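Local atomic coordinates of 16L protein (Yaba-like disease virus, PDB entry 6TQP), a protein that probably inhibits apoptosis of the infected host cell as a Bcl-2-like viral protein that captures the BH3 motifs of pro-apoptotic partners. Residues E76-I87 and N119-I129. Residues are numbered along the deposited sequence; the frame is centred on the assembly and turned at random.
With NA (sodium ion), chain C.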
loop_
_atom_site.group_PDB
_atom_site.type_symbol
_atom_site.label_atom_id
_atom_site.label_comp_id
_atom_site.label_asym_id
_atom_site.label_seq_id
_atom_site.Cartn_x
_atom_site.Cartn_y
_atom_site.Cartn_z
ATOM N N GLU A 76 13.563 -7.421 -13.439
ATOM C CA GLU A 76 14.124 -6.501 -12.453
ATOM C C GLU A 76 13.999 -5.053 -12.917
ATOM O O GLU A 76 13.697 -4.160 -12.117
ATOM C CB GLU A 76 15.588 -6.852 -12.172
ATOM C CG GLU A 76 16.220 -5.994 -11.083
ATOM C CD GLU A 76 17.568 -6.515 -10.635
ATOM O OE1 GLU A 76 18.162 -7.339 -11.363
ATOM O OE2 GLU A 76 18.027 -6.101 -9.550
ATOM N N GLU A 77 14.196 -4.807 -14.217
ATOM C CA GLU A 77 14.136 -3.442 -14.742
ATOM C C GLU A 77 12.738 -2.859 -14.606
ATOM O O GLU A 77 12.576 -1.690 -14.227
ATOM C CB GLU A 77 14.567 -3.411 -16.210
ATOM C CG GLU A 77 15.918 -4.067 -16.508
ATOM C CD GLU A 77 15.808 -5.551 -16.833
ATOM O OE1 GLU A 77 15.538 -6.352 -15.913
ATOM O OE2 GLU A 77 15.990 -5.918 -18.014
ATOM N N ASN A 78 11.711 -3.652 -14.916
ATOM C CA ASN A 78 10.358 -3.124 -14.824
ATOM C C ASN A 78 9.867 -3.050 -13.389
ATOM O O ASN A 78 9.084 -2.150 -13.056
ATOM C CB ASN A 78 9.390 -3.960 -15.653
ATOM C CG ASN A 78 8.022 -3.323 -15.728
ATOM O OD1 ASN A 78 7.879 -2.208 -16.227
ATOM N ND2 ASN A 78 7.014 -4.014 -15.214
ATOM N N ILE A 79 10.305 -3.965 -12.521
ATOM C CA ILE A 79 9.943 -3.859 -11.109
ATOM C C ILE A 79 10.523 -2.582 -10.508
ATOM O O ILE A 79 9.871 -1.896 -9.707
ATOM C CB ILE A 79 10.400 -5.110 -10.339
ATOM C CG1 ILE A 79 9.465 -6.282 -10.657
ATOM C CG2 ILE A 79 10.421 -4.832 -8.840
ATOM C CD1 ILE A 79 9.954 -7.615 -10.158
ATOM N N LYS A 80 11.765 -2.253 -10.863
ATOM C CA LYS A 80 12.348 -0.993 -10.414
ATOM C C LYS A 80 11.522 0.183 -10.919
ATOM O O LYS A 80 11.265 1.142 -10.183
ATOM C CB LYS A 80 13.794 -0.895 -10.906
ATOM C CG LYS A 80 14.706 -0.018 -10.069
ATOM C CD LYS A 80 14.852 1.359 -10.674
ATOM C CE LYS A 80 15.784 2.224 -9.843
ATOM N NZ LYS A 80 15.846 3.624 -10.344
ATOM N N HIS A 81 11.083 0.104 -12.174
ATOM C CA HIS A 81 10.228 1.129 -12.764
ATOM C C HIS A 81 8.919 1.273 -11.988
ATOM O O HIS A 81 8.469 2.394 -11.712
ATOM C CB HIS A 81 9.978 0.757 -14.225
ATOM C CG HIS A 81 9.414 1.859 -15.061
ATOM N ND1 HIS A 81 9.728 3.187 -14.867
ATOM C CD2 HIS A 81 8.575 1.820 -16.121
ATOM C CE1 HIS A 81 9.092 3.918 -15.762
ATOM N NE2 HIS A 81 8.386 3.114 -16.535
ATOM N N ILE A 82 8.296 0.152 -11.616
ATOM C CA ILE A 82 7.060 0.214 -10.830
ATOM C C ILE A 82 7.323 0.888 -9.490
ATOM O O ILE A 82 6.559 1.754 -9.043
ATOM C CB ILE A 82 6.475 -1.198 -10.638
ATOM C CG1 ILE A 82 6.069 -1.786 -11.988
ATOM C CG2 ILE A 82 5.285 -1.165 -9.678
ATOM C CD1 ILE A 82 5.714 -3.256 -11.939
ATOM N N LYS A 83 8.394 0.474 -8.812
ATOM C CA LYS A 83 8.710 1.046 -7.509
ATOM C C LYS A 83 8.822 2.558 -7.608
ATOM O O LYS A 83 8.175 3.297 -6.859
ATOM C CB LYS A 83 10.014 0.460 -6.975
ATOM C CG LYS A 83 10.425 0.978 -5.594
ATOM C CD LYS A 83 11.897 0.705 -5.302
ATOM C CE LYS A 83 12.777 1.885 -5.684
ATOM N NZ LYS A 83 12.679 2.994 -4.698
ATOM N N ASP A 84 9.643 3.033 -8.538
ATOM C CA ASP A 84 9.884 4.465 -8.633
ATOM C C ASP A 84 8.608 5.226 -8.976
ATOM O O ASP A 84 8.389 6.330 -8.464
ATOM C CB ASP A 84 10.988 4.729 -9.652
ATOM C CG ASP A 84 12.335 4.220 -9.176
ATOM O OD1 ASP A 84 12.553 4.179 -7.948
ATOM O OD2 ASP A 84 13.170 3.855 -10.013
ATOM N N GLN A 85 7.745 4.657 -9.821
ATOM C CA GLN A 85 6.497 5.343 -10.150
ATOM C C GLN A 85 5.582 5.427 -8.933
ATOM O O GLN A 85 4.952 6.464 -8.691
ATOM C CB GLN A 85 5.790 4.643 -11.315
ATOM C CG GLN A 85 6.510 4.820 -12.650
ATOM C CD GLN A 85 5.829 4.095 -13.796
ATOM O OE1 GLN A 85 5.099 4.705 -14.578
ATOM N NE2 GLN A 85 6.072 2.792 -13.909
ATOM N N ILE A 86 5.516 4.361 -8.131
ATOM C CA ILE A 86 4.656 4.398 -6.952
ATOM C C ILE A 86 5.230 5.370 -5.923
ATOM O O ILE A 86 4.513 6.208 -5.354
ATOM C CB ILE A 86 4.470 2.975 -6.382
ATOM C CG1 ILE A 86 3.698 2.108 -7.382
ATOM C CG2 ILE A 86 3.725 3.021 -5.068
ATOM C CD1 ILE A 86 3.602 0.612 -7.001
ATOM N N ILE A 87 6.540 5.294 -5.684
ATOM C CA ILE A 87 7.185 6.240 -4.776
ATOM C C ILE A 87 6.924 7.674 -5.228
ATOM O O ILE A 87 6.608 8.549 -4.413
ATOM C CB ILE A 87 8.695 5.941 -4.677
ATOM C CG1 ILE A 87 8.907 4.539 -4.083
ATOM C CG2 ILE A 87 9.416 7.055 -3.913
ATOM C CD1 ILE A 87 10.071 4.411 -3.127
ATOM N N ASN A 119 10.877 -13.734 -5.997
ATOM C CA ASN A 119 11.323 -12.658 -6.875
ATOM C C ASN A 119 11.943 -11.579 -5.995
ATOM O O ASN A 119 11.238 -10.733 -5.445
ATOM C CB ASN A 119 10.156 -12.114 -7.687
ATOM C CG ASN A 119 10.584 -11.069 -8.681
ATOM O OD1 ASN A 119 11.296 -10.124 -8.340
ATOM N ND2 ASN A 119 10.155 -11.230 -9.927
ATOM N N ILE A 120 13.268 -11.610 -5.850
ATOM C CA ILE A 120 13.922 -10.729 -4.881
ATOM C C ILE A 120 13.675 -9.265 -5.197
ATOM O O ILE A 120 13.326 -8.502 -4.275
ATOM C CB ILE A 120 15.418 -11.079 -4.783
ATOM C CG1 ILE A 120 15.614 -12.503 -4.232
ATOM C CG2 ILE A 120 16.166 -10.050 -3.938
ATOM C CD1 ILE A 120 14.830 -12.837 -2.961
ATOM N N PRO A 121 13.825 -8.788 -6.433
ATOM C CA PRO A 121 13.456 -7.390 -6.722
ATOM C C PRO A 121 12.057 -7.025 -6.258
ATOM O O PRO A 121 11.848 -5.912 -5.762
ATOM C CB PRO A 121 13.595 -7.310 -8.244
ATOM C CG PRO A 121 14.650 -8.320 -8.560
ATOM C CD PRO A 121 14.435 -9.452 -7.600
ATOM N N MET A 122 11.092 -7.936 -6.393
ATOM C CA MET A 122 9.740 -7.647 -5.924
ATOM C C MET A 122 9.697 -7.559 -4.403
ATOM O O MET A 122 9.030 -6.683 -3.846
ATOM C CB MET A 122 8.769 -8.712 -6.440
ATOM C CG MET A 122 7.302 -8.413 -6.169
ATOM S SD MET A 122 6.764 -6.831 -6.860
ATOM C CE MET A 122 5.108 -6.718 -6.186
ATOM N N SER A 123 10.410 -8.445 -3.708
ATOM C CA SER A 123 10.467 -8.334 -2.254
ATOM C C SER A 123 10.991 -6.967 -1.828
ATOM O O SER A 123 10.506 -6.385 -0.852
ATOM C CB SER A 123 11.349 -9.437 -1.666
ATOM O OG SER A 123 12.718 -9.168 -1.916
ATOM N N PHE A 124 11.994 -6.444 -2.537
ATOM C CA PHE A 124 12.547 -5.145 -2.167
ATOM C C PHE A 124 11.601 -4.018 -2.541
ATOM O O PHE A 124 11.566 -2.988 -1.857
ATOM C CB PHE A 124 13.907 -4.926 -2.837
ATOM C CG PHE A 124 15.022 -5.776 -2.269
ATOM C CD1 PHE A 124 15.010 -6.187 -0.941
ATOM C CD2 PHE A 124 16.090 -6.159 -3.070
ATOM C CE1 PHE A 124 16.040 -6.970 -0.431
ATOM C CE2 PHE A 124 17.114 -6.938 -2.565
ATOM C CZ PHE A 124 17.089 -7.343 -1.247
ATOM N N LEU A 125 10.845 -4.182 -3.626
ATOM C CA LEU A 125 9.774 -3.238 -3.923
ATOM C C LEU A 125 8.815 -3.141 -2.752
ATOM O O LEU A 125 8.387 -2.047 -2.358
ATOM C CB LEU A 125 9.025 -3.670 -5.183
ATOM C CG LEU A 125 7.920 -2.713 -5.637
ATOM C CD1 LEU A 125 7.775 -2.768 -7.160
ATOM C CD2 LEU A 125 6.606 -3.040 -4.974
ATOM N N ILE A 126 8.437 -4.289 -2.193
ATOM C CA ILE A 126 7.505 -4.268 -1.075
ATOM C C ILE A 126 8.151 -3.577 0.117
ATOM O O ILE A 126 7.547 -2.711 0.763
ATOM C CB ILE A 126 7.052 -5.696 -0.727
ATOM C CG1 ILE A 126 6.287 -6.300 -1.910
ATOM C CG2 ILE A 126 6.188 -5.673 0.537
ATOM C CD1 ILE A 126 6.120 -7.827 -1.811
ATOM N N GLU A 127 9.396 -3.951 0.420
ATOM C CA GLU A 127 10.135 -3.316 1.508
ATOM C C GLU A 127 10.242 -1.810 1.296
ATOM O O GLU A 127 9.940 -1.018 2.196
ATOM C CB GLU A 127 11.532 -3.931 1.611
ATOM C CG GLU A 127 11.573 -5.277 2.295
ATOM C CD GLU A 127 11.499 -5.152 3.799
ATOM O OE1 GLU A 127 11.734 -4.034 4.314
ATOM O OE2 GLU A 127 11.208 -6.169 4.463
ATOM N N ASP A 128 10.695 -1.402 0.110
ATOM C CA ASP A 128 10.943 0.011 -0.151
ATOM C C ASP A 128 9.672 0.840 -0.022
ATOM O O ASP A 128 9.681 1.906 0.603
ATOM C CB ASP A 128 11.539 0.178 -1.544
ATOM C CG ASP A 128 12.953 -0.348 -1.642
ATOM O OD1 ASP A 128 13.635 -0.422 -0.603
ATOM O OD2 ASP A 128 13.386 -0.684 -2.772
ATOM N N ILE A 129 8.567 0.377 -0.607
ATOM C CA ILE A 129 7.323 1.139 -0.525
ATOM C C ILE A 129 6.763 1.111 0.895
ATOM O O ILE A 129 6.179 2.098 1.363
ATOM C CB ILE A 129 6.306 0.616 -1.552
ATOM C CG1 ILE A 129 6.850 0.815 -2.969
ATOM C CG2 ILE A 129 4.972 1.354 -1.398
ATOM C CD1 ILE A 129 5.964 0.239 -4.045
HETATM NA NA NA C . 18.456 -8.561 -13.414
#
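Ile79 meets the side-chain amide of Asn119 with its CD1, which sits 3.4 Å from OD1 and almost as near ND2. This nearly parallel helix pair of the Bcl-2 fold, its segment axes 9.4 Å apart at 8°, has no hydrogen bond across it. Met122 N lies on the same side of the amide plane as Ile79 CD1, donating the N-cap bond to Asn119 OD1 (2.9 Å) from 37° above the carbonyl plane. On the other side of helix 76-87, Gln85 NE2 lies 3.4 Å above the His81 ring, over its centre; His81 ND1 hydrogen-bonds to an acidic side chain of the bound peptide. Leu125 CD1 enters between Ile79, Ile82 and Lys83, reaching 3.4 Å from Ile79 O, a carbonyl already used by Lys83 N. Further along, Ile129 CD1 fits against Ile86, and Ile102 and Ile106 of helix 96-113 back them. At the first turn Pro121 CG rests on Glu76, whose OE1 binds sodium. The extended first half of the Lys83 chain lays CD 3.2 Å from Asp128 OD2. Bends at chi3 (94°) and chi4 then carry Lys83 NZ to a salt bridge with Asp84 OD1, 4.2 Å from Asp128 OD2, too far for an ion pair there.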